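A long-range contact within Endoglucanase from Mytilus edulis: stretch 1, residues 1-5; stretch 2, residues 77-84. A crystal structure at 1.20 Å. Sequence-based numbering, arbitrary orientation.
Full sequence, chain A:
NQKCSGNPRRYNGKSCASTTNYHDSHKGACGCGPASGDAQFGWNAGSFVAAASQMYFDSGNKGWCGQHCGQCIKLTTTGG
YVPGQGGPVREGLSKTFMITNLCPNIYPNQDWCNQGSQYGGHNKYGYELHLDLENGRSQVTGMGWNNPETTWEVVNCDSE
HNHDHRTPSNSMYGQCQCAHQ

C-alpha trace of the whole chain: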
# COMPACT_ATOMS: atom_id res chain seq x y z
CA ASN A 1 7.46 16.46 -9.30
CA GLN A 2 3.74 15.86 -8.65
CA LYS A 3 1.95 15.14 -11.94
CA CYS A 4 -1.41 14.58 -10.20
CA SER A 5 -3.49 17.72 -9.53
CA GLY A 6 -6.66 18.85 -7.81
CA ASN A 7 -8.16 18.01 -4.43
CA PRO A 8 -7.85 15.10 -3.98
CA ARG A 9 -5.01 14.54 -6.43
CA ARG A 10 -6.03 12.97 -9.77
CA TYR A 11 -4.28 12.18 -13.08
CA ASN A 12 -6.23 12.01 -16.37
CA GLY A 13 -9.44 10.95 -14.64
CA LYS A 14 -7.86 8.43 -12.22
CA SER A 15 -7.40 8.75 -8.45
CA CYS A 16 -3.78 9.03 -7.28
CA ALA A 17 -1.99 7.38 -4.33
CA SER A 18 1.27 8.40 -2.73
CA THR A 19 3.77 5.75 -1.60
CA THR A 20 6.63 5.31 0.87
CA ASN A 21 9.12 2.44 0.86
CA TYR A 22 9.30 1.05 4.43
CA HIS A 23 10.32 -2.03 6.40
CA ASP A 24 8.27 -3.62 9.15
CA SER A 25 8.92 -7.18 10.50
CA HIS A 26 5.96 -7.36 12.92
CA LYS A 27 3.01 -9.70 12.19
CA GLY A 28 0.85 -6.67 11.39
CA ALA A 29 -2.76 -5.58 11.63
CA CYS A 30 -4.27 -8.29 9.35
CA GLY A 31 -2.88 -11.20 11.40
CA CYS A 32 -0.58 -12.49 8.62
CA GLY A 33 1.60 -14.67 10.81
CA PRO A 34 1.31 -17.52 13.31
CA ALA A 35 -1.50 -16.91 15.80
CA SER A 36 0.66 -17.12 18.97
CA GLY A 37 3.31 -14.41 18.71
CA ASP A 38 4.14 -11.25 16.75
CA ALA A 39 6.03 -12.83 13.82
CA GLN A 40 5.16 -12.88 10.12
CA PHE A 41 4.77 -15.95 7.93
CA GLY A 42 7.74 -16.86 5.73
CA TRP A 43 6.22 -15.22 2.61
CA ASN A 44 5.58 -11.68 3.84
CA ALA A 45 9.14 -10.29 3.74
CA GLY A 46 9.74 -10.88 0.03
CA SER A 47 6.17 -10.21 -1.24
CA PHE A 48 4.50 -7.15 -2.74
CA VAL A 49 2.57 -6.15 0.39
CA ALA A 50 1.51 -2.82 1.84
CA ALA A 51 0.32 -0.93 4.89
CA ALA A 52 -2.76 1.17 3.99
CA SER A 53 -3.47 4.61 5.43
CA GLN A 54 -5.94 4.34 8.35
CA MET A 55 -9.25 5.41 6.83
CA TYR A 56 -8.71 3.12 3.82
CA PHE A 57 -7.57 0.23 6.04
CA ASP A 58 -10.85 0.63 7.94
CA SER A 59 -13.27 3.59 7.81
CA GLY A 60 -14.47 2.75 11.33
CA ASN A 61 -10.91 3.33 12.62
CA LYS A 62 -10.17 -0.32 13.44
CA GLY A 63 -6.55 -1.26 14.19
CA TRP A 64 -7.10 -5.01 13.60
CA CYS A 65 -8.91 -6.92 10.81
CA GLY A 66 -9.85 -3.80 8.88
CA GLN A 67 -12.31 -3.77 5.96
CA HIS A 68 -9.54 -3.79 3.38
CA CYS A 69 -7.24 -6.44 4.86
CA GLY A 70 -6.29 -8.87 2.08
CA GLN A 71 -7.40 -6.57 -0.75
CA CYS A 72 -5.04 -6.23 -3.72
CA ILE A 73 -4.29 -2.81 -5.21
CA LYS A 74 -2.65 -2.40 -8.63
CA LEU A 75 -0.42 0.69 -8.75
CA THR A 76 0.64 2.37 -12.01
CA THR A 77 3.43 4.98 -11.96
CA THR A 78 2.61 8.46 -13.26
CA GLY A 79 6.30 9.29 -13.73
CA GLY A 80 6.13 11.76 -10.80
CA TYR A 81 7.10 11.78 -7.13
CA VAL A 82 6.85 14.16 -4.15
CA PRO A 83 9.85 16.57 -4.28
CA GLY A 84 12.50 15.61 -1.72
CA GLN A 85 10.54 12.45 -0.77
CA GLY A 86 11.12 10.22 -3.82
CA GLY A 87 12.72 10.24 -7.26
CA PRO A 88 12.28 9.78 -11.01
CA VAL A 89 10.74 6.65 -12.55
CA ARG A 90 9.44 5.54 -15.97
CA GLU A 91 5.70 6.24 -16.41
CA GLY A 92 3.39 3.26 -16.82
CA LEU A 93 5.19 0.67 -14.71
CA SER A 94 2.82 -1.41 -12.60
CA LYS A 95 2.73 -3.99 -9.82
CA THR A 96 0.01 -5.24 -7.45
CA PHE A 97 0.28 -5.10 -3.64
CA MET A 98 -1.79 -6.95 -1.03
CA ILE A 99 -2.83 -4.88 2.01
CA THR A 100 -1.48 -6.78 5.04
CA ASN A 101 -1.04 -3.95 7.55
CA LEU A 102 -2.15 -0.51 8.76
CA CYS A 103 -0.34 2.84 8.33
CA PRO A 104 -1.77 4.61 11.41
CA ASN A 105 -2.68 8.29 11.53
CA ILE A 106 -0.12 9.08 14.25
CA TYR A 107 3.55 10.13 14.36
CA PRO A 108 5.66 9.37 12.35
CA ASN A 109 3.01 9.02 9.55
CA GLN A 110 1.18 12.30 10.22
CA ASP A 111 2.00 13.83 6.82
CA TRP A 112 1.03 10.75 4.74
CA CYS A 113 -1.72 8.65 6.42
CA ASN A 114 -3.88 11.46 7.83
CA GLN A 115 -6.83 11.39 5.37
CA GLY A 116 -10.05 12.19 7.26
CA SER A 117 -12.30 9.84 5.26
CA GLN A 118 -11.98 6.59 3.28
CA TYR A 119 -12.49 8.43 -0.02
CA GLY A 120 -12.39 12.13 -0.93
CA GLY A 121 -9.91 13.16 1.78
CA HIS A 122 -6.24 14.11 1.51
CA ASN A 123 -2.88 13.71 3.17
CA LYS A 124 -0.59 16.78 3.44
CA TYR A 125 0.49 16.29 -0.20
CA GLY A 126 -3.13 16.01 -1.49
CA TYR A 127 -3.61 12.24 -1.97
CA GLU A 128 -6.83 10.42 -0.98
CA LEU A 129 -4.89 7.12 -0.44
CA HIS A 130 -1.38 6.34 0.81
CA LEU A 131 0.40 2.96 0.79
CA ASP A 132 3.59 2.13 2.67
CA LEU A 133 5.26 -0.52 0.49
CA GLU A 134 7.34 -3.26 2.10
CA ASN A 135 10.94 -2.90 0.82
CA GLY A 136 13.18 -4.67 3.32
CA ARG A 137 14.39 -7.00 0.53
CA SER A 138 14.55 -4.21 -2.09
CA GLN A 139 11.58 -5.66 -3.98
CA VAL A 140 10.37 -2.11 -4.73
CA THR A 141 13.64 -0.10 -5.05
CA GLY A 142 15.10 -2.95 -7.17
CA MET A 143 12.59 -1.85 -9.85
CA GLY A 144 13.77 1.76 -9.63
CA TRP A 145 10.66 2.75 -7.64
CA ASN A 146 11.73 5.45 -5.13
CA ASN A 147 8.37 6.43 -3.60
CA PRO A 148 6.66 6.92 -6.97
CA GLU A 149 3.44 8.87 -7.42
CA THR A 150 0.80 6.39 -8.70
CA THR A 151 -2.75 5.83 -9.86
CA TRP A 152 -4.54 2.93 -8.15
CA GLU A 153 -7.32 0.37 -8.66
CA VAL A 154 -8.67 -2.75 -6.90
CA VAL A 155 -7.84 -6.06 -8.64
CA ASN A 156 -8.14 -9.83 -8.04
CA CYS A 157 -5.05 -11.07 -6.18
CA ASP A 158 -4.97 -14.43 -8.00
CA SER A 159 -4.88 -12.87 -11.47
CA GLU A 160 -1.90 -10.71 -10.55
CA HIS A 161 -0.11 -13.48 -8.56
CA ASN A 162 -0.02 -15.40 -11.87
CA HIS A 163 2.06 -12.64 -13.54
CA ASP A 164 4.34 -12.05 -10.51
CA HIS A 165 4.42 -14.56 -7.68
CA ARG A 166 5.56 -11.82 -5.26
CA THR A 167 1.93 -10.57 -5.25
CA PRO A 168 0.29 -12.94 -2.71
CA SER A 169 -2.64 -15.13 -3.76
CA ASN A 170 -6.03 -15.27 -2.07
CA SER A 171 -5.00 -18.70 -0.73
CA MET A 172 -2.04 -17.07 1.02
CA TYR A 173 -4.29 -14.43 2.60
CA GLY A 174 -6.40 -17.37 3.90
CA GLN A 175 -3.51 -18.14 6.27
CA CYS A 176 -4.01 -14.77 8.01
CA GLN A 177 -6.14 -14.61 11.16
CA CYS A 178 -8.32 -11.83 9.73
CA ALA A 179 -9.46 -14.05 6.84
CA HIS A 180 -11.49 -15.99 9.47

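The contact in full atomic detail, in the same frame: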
# COMPACT_ATOMS: atom_id res chain seq x y z
N ASN A 1 8.56 15.53 -8.94
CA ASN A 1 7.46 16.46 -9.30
C ASN A 1 6.10 15.75 -9.26
O ASN A 1 5.98 14.62 -9.75
CB ASN A 1 7.69 17.03 -10.71
CG ASN A 1 7.84 15.92 -11.77
OD1 ASN A 1 8.62 14.99 -11.60
ND2 ASN A 1 7.07 16.03 -12.86
N GLN A 2 5.10 16.40 -8.68
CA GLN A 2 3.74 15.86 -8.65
C GLN A 2 3.05 16.11 -9.99
O GLN A 2 2.84 17.27 -10.38
CB GLN A 2 2.94 16.48 -7.50
CG GLN A 2 3.49 16.17 -6.12
CD GLN A 2 2.63 16.78 -5.03
OE1 GLN A 2 2.80 17.94 -4.66
NE2 GLN A 2 1.68 16.01 -4.54
N LYS A 3 2.70 15.04 -10.69
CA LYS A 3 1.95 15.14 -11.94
C LYS A 3 0.44 15.08 -11.72
O LYS A 3 -0.33 15.51 -12.59
CB LYS A 3 2.38 14.05 -12.92
CG LYS A 3 3.86 14.17 -13.34
CD LYS A 3 4.33 13.04 -14.24
CE LYS A 3 3.73 13.13 -15.64
NZ LYS A 3 4.24 12.03 -16.51
N CYS A 4 -0.00 14.55 -10.58
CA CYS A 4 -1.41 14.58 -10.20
C CYS A 4 -1.77 15.98 -9.70
O CYS A 4 -0.91 16.67 -9.14
CB CYS A 4 -1.69 13.56 -9.10
SG CYS A 4 -1.26 11.86 -9.53
N SER A 5 -3.02 16.38 -9.90
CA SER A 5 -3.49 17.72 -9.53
C SER A 5 -4.92 17.66 -9.03
O SER A 5 -5.64 16.69 -9.26
CB SER A 5 -3.38 18.69 -10.72
OG SER A 5 -4.18 18.27 -11.79
N THR A 77 2.66 3.75 -12.17
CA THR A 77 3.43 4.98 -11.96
C THR A 77 2.98 6.07 -12.92
O THR A 77 2.69 5.81 -14.10
CB THR A 77 4.94 4.74 -12.13
OG1 THR A 77 5.20 4.25 -13.45
CG2 THR A 77 5.45 3.69 -11.13
N THR A 78 2.90 7.30 -12.42
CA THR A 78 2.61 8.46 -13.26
C THR A 78 3.88 9.01 -13.93
O THR A 78 3.78 9.75 -14.91
CB THR A 78 2.00 9.61 -12.46
OG1 THR A 78 2.97 10.06 -11.50
CG2 THR A 78 0.73 9.18 -11.70
N GLY A 79 5.04 8.66 -13.39
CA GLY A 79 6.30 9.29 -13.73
C GLY A 79 6.75 10.33 -12.69
O GLY A 79 7.91 10.75 -12.71
N GLY A 80 5.84 10.76 -11.81
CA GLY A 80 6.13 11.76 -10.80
C GLY A 80 6.49 11.18 -9.44
O GLY A 80 6.58 9.97 -9.25
N TYR A 81 6.70 12.09 -8.49
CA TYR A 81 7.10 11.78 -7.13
C TYR A 81 6.99 13.08 -6.32
O TYR A 81 6.99 14.17 -6.89
CB TYR A 81 8.53 11.21 -7.09
CG TYR A 81 9.59 12.14 -7.64
CD1 TYR A 81 10.30 13.00 -6.80
CD2 TYR A 81 9.89 12.18 -9.00
CE1 TYR A 81 11.28 13.87 -7.29
CE2 TYR A 81 10.87 13.05 -9.51
CZ TYR A 81 11.56 13.88 -8.64
OH TYR A 81 12.53 14.74 -9.12
N VAL A 82 6.89 12.98 -5.00
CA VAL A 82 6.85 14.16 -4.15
C VAL A 82 8.27 14.72 -4.02
O VAL A 82 9.17 13.98 -3.62
CB VAL A 82 6.27 13.82 -2.77
CG1 VAL A 82 6.43 15.00 -1.81
CG2 VAL A 82 4.81 13.41 -2.90
N PRO A 83 8.50 16.00 -4.37
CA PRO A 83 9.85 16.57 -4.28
C PRO A 83 10.49 16.36 -2.91
O PRO A 83 9.87 16.59 -1.86
CB PRO A 83 9.62 18.06 -4.58
CG PRO A 83 8.44 18.08 -5.45
CD PRO A 83 7.54 16.99 -4.91
N GLY A 84 11.74 15.88 -2.92
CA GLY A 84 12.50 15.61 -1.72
C GLY A 84 12.08 14.38 -0.93
O GLY A 84 12.63 14.12 0.14
O HOH W 1 10.55 17.42 -8.62

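A chain terminus is often secured by backbone hydrogen bonds to a distant segment, and the first residues of this endoglucanase illustrate the principle. N1 pairs twice with Y81: its terminal N donates to Y81 O (2.9 Å), and Y81 N donates to N1 O (2.9 Å). Because both bonds run through main-chain atoms, they make little demand on side-chain identity.

They do restrict what lies beside them. N1 O approaches G80 CA to 3.1 Å, and a CB on G80 would sit 2.4 Å from that same oxygen, so glycine fits. At G79 the backbone angles themselves call for glycine, a CB being jammed against the preceding carbonyl.

The side-chain hydrogen bond between the stretches comes from K3, whose CA-to-CB bond points toward the second stretch. Its chain reaches past G79 and G80, with CD 3.7 Å from G80 N, and NZ donates to T78 O (2.8 Å). T78 in turn steadies the corner, its OG1 accepting from G80 N (3.0 Å).

Packing completes the join, which buries 408 Å² in all. C4 SG lies 4.0 Å from T78 CG2 in the buried part, while Q2 CG meets P83 CD at 4.3 Å. The Y81 ring turns back so that N1 N lies over one face, and a water accepts from N1 N (2.8 Å) while bonding weakly to Y81 OH (3.4 Å).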